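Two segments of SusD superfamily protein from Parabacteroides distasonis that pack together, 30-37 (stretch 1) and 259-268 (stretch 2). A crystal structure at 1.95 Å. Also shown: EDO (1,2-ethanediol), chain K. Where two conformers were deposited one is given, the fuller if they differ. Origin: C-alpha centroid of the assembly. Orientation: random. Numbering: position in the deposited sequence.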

# COMPACT_ATOMS: atom_id res chain seq x y z
N ASN A 30 10.70 -6.37 3.29
CA ASN A 30 9.97 -5.22 2.73
C ASN A 30 9.89 -5.20 1.17
O ASN A 30 9.11 -4.43 0.60
CB ASN A 30 10.57 -3.88 3.21
CG ASN A 30 10.25 -3.55 4.66
OD1 ASN A 30 9.96 -4.43 5.51
ND2 ASN A 30 10.38 -2.28 4.99
N THR A 31 10.73 -6.00 0.52
CA THR A 31 10.64 -6.25 -0.90
C THR A 31 9.25 -6.70 -1.28
O THR A 31 8.77 -6.35 -2.35
CB THR A 31 11.64 -7.31 -1.35
OG1 THR A 31 11.42 -8.50 -0.57
CG2 THR A 31 13.08 -6.81 -1.19
N VAL A 32 8.54 -7.40 -0.40
CA VAL A 32 7.19 -7.91 -0.74
C VAL A 32 6.18 -6.81 -1.11
O VAL A 32 5.24 -7.06 -1.88
CB VAL A 32 6.59 -8.81 0.39
CG1 VAL A 32 6.12 -7.95 1.58
CG2 VAL A 32 5.47 -9.67 -0.14
N PHE A 33 6.38 -5.60 -0.59
CA PHE A 33 5.42 -4.50 -0.81
C PHE A 33 5.53 -3.94 -2.24
O PHE A 33 4.63 -3.21 -2.68
CB PHE A 33 5.56 -3.38 0.24
CG PHE A 33 5.47 -3.89 1.67
CD1 PHE A 33 4.38 -4.65 2.07
CD2 PHE A 33 6.47 -3.62 2.59
CE1 PHE A 33 4.31 -5.18 3.37
CE2 PHE A 33 6.41 -4.14 3.89
CZ PHE A 33 5.34 -4.94 4.26
N ASN A 34 6.64 -4.25 -2.93
CA ASN A 34 6.79 -3.93 -4.36
C ASN A 34 7.97 -4.70 -4.88
O ASN A 34 9.13 -4.33 -4.65
CB ASN A 34 6.98 -2.41 -4.57
CG ASN A 34 7.03 -2.01 -6.02
OD1 ASN A 34 7.55 -2.72 -6.86
ND2 ASN A 34 6.49 -0.82 -6.32
N LYS A 35 7.68 -5.82 -5.51
CA LYS A 35 8.71 -6.57 -6.17
C LYS A 35 8.16 -7.30 -7.37
O LYS A 35 6.97 -7.67 -7.41
CB LYS A 35 9.37 -7.57 -5.21
CG LYS A 35 8.50 -8.75 -4.77
CD LYS A 35 9.32 -9.80 -4.02
CE LYS A 35 8.86 -11.21 -4.32
NZ LYS A 35 9.57 -12.26 -3.51
N MSE A 36 9.06 -7.59 -8.30
CA MSE A 36 8.72 -8.32 -9.50
C MSE A 36 8.57 -9.80 -9.15
O MSE A 36 9.34 -10.34 -8.33
CB MSE A 36 9.77 -8.16 -10.57
CG MSE A 36 9.99 -6.71 -11.03
SE MSE A 36 8.47 -5.67 -11.65
CE MSE A 36 7.91 -6.85 -13.16
N THR A 37 7.58 -10.43 -9.77
CA THR A 37 7.25 -11.84 -9.55
C THR A 37 7.30 -12.62 -10.89
O THR A 37 7.45 -12.03 -11.96
CB THR A 37 5.86 -11.98 -8.82
OG1 THR A 37 4.85 -11.34 -9.59
CG2 THR A 37 5.90 -11.36 -7.41
N LYS A 259 21.48 -0.01 -4.77
CA LYS A 259 20.75 -1.20 -4.29
C LYS A 259 19.71 -1.71 -5.32
O LYS A 259 20.07 -1.94 -6.46
CB LYS A 259 20.19 -0.95 -2.90
CG LYS A 259 21.26 -0.47 -1.91
CD LYS A 259 20.77 -0.52 -0.48
CE LYS A 259 21.85 0.00 0.46
NZ LYS A 259 21.52 -0.31 1.89
N ARG A 260 18.45 -1.92 -4.93
CA ARG A 260 17.43 -2.42 -5.85
C ARG A 260 16.86 -1.26 -6.69
O ARG A 260 16.57 -0.16 -6.15
CB ARG A 260 16.32 -3.14 -5.05
CG ARG A 260 15.42 -4.05 -5.87
CD ARG A 260 14.67 -5.07 -4.99
NE ARG A 260 13.77 -4.44 -4.01
CZ ARG A 260 12.45 -4.49 -4.06
NH1 ARG A 260 11.82 -5.16 -5.01
NH2 ARG A 260 11.73 -3.87 -3.13
N HIS A 261 16.66 -1.52 -7.98
CA HIS A 261 16.05 -0.56 -8.89
C HIS A 261 14.54 -0.81 -8.87
O HIS A 261 14.08 -1.95 -8.68
CB HIS A 261 16.63 -0.68 -10.32
CG HIS A 261 18.12 -0.54 -10.37
ND1 HIS A 261 18.89 -1.14 -11.34
CD2 HIS A 261 18.98 0.06 -9.52
CE1 HIS A 261 20.17 -0.88 -11.09
NE2 HIS A 261 20.25 -0.16 -9.99
N ASN A 262 13.76 0.26 -9.04
CA ASN A 262 12.29 0.18 -9.04
C ASN A 262 11.80 -0.24 -10.43
O ASN A 262 11.60 0.59 -11.32
CB ASN A 262 11.68 1.51 -8.64
CG ASN A 262 10.19 1.45 -8.53
OD1 ASN A 262 9.57 0.50 -8.99
ND2 ASN A 262 9.60 2.51 -8.00
N GLU A 263 11.62 -1.54 -10.61
CA GLU A 263 11.15 -2.09 -11.88
C GLU A 263 9.67 -1.83 -12.10
O GLU A 263 9.23 -1.87 -13.22
CB GLU A 263 11.49 -3.58 -12.02
CG GLU A 263 13.01 -3.85 -12.24
CD GLU A 263 13.58 -3.22 -13.53
OE1 GLU A 263 13.27 -3.74 -14.61
OE2 GLU A 263 14.37 -2.22 -13.48
N SER A 264 8.90 -1.58 -11.05
CA SER A 264 7.47 -1.32 -11.17
C SER A 264 7.14 -0.09 -12.02
O SER A 264 6.01 0.02 -12.52
CB SER A 264 6.79 -1.22 -9.81
OG SER A 264 7.09 -0.02 -9.09
N VAL A 265 8.11 0.82 -12.19
CA VAL A 265 7.92 1.96 -13.09
C VAL A 265 7.42 1.49 -14.48
O VAL A 265 6.53 2.10 -15.06
CB VAL A 265 9.23 2.82 -13.16
CG1 VAL A 265 9.18 3.85 -14.31
CG2 VAL A 265 9.49 3.50 -11.81
N ARG A 266 7.93 0.35 -14.94
CA ARG A 266 7.60 -0.22 -16.27
C ARG A 266 6.18 -0.81 -16.37
O ARG A 266 5.65 -0.97 -17.48
CB ARG A 266 8.57 -1.38 -16.58
CG ARG A 266 10.01 -1.03 -16.66
CD ARG A 266 10.90 -2.28 -16.54
NE ARG A 266 10.93 -3.00 -17.80
CZ ARG A 266 11.75 -4.00 -18.10
NH1 ARG A 266 12.64 -4.46 -17.23
NH2 ARG A 266 11.66 -4.57 -19.31
N ILE A 267 5.61 -1.17 -15.23
CA ILE A 267 4.25 -1.73 -15.10
C ILE A 267 3.17 -0.82 -15.67
O ILE A 267 2.21 -1.30 -16.29
CB ILE A 267 3.95 -2.04 -13.57
CG1 ILE A 267 4.79 -3.23 -13.07
CG2 ILE A 267 2.48 -2.30 -13.25
CD1 ILE A 267 4.42 -4.48 -13.66
N PHE A 268 3.34 0.48 -15.47
CA PHE A 268 2.36 1.50 -15.86
C PHE A 268 2.49 2.00 -17.29
O PHE A 268 1.58 2.65 -17.81
CB PHE A 268 2.46 2.70 -14.92
CG PHE A 268 2.37 2.33 -13.47
CD1 PHE A 268 1.15 2.16 -12.85
CD2 PHE A 268 3.52 2.12 -12.73
CE1 PHE A 268 1.06 1.80 -11.51
CE2 PHE A 268 3.44 1.77 -11.39
CZ PHE A 268 2.21 1.61 -10.78
C1 EDO K . 13.28 -2.59 0.98
O1 EDO K . 12.98 -1.21 1.32
C2 EDO K . 14.32 -2.67 -0.15
O2 EDO K . 13.65 -2.41 -1.39
O HOH W 1 9.74 -3.11 -8.52
O HOH W 2 11.89 -6.85 -7.88

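How does R260 reach the backbone of the first stretch? Its CA-to-CB bond points toward that stretch, and chi1 and chi2 are both t, so the chain runs out extended before chi3 turns to p and sets the guanidinium. NH1 and NH2 of R260 then both donate to N34 O, at 2.8 and 3.0 Å, a forked pair on one carbonyl that lies near the guanidinium plane. T31 CG2 sits over one face of the group, 3.7 Å from R260 CZ. At the edge, R260 NH2 also donates to O2 of the ethanediol, 3.0 Å away, a molecule probably carried over from the crystallisation liquor.

What does the side chain of N34 do while its carbonyl serves R260? With chi1 t and the CA-to-CB bond pointing toward the second stretch, it carries its amide to S264, where N34 ND2 donates to S264 OG at 2.9 Å with a nearly straight angle of 163°. The p rotamer of S264 places that hydroxyl to accept from N34 and donate to N262 OD1, a short 2.5 Å from S264 OG. The result is a relay from N34 through S264 to N262. Water 1 adds a second link, donating to N34 OD1 (2.8 Å) and accepting from S264 N (3.1 Å).

How does M36, a selenomethionine, make contact when its CA-to-CB bond points sideways? All three chi angles are m, and the folded chain brings its end nearer the second stretch. M36 CG lies 3.6 Å from E263 CB, and M36 CE meets I267 CD1 at 4.2 Å, an apolar touch. E263 starts toward the first stretch, but its end leads away, where E263 OE1 forms a salt bridge with R266 NH1 at 2.8 Å. Its carboxylate is thus paired within its own stretch, while its CB packs against M36.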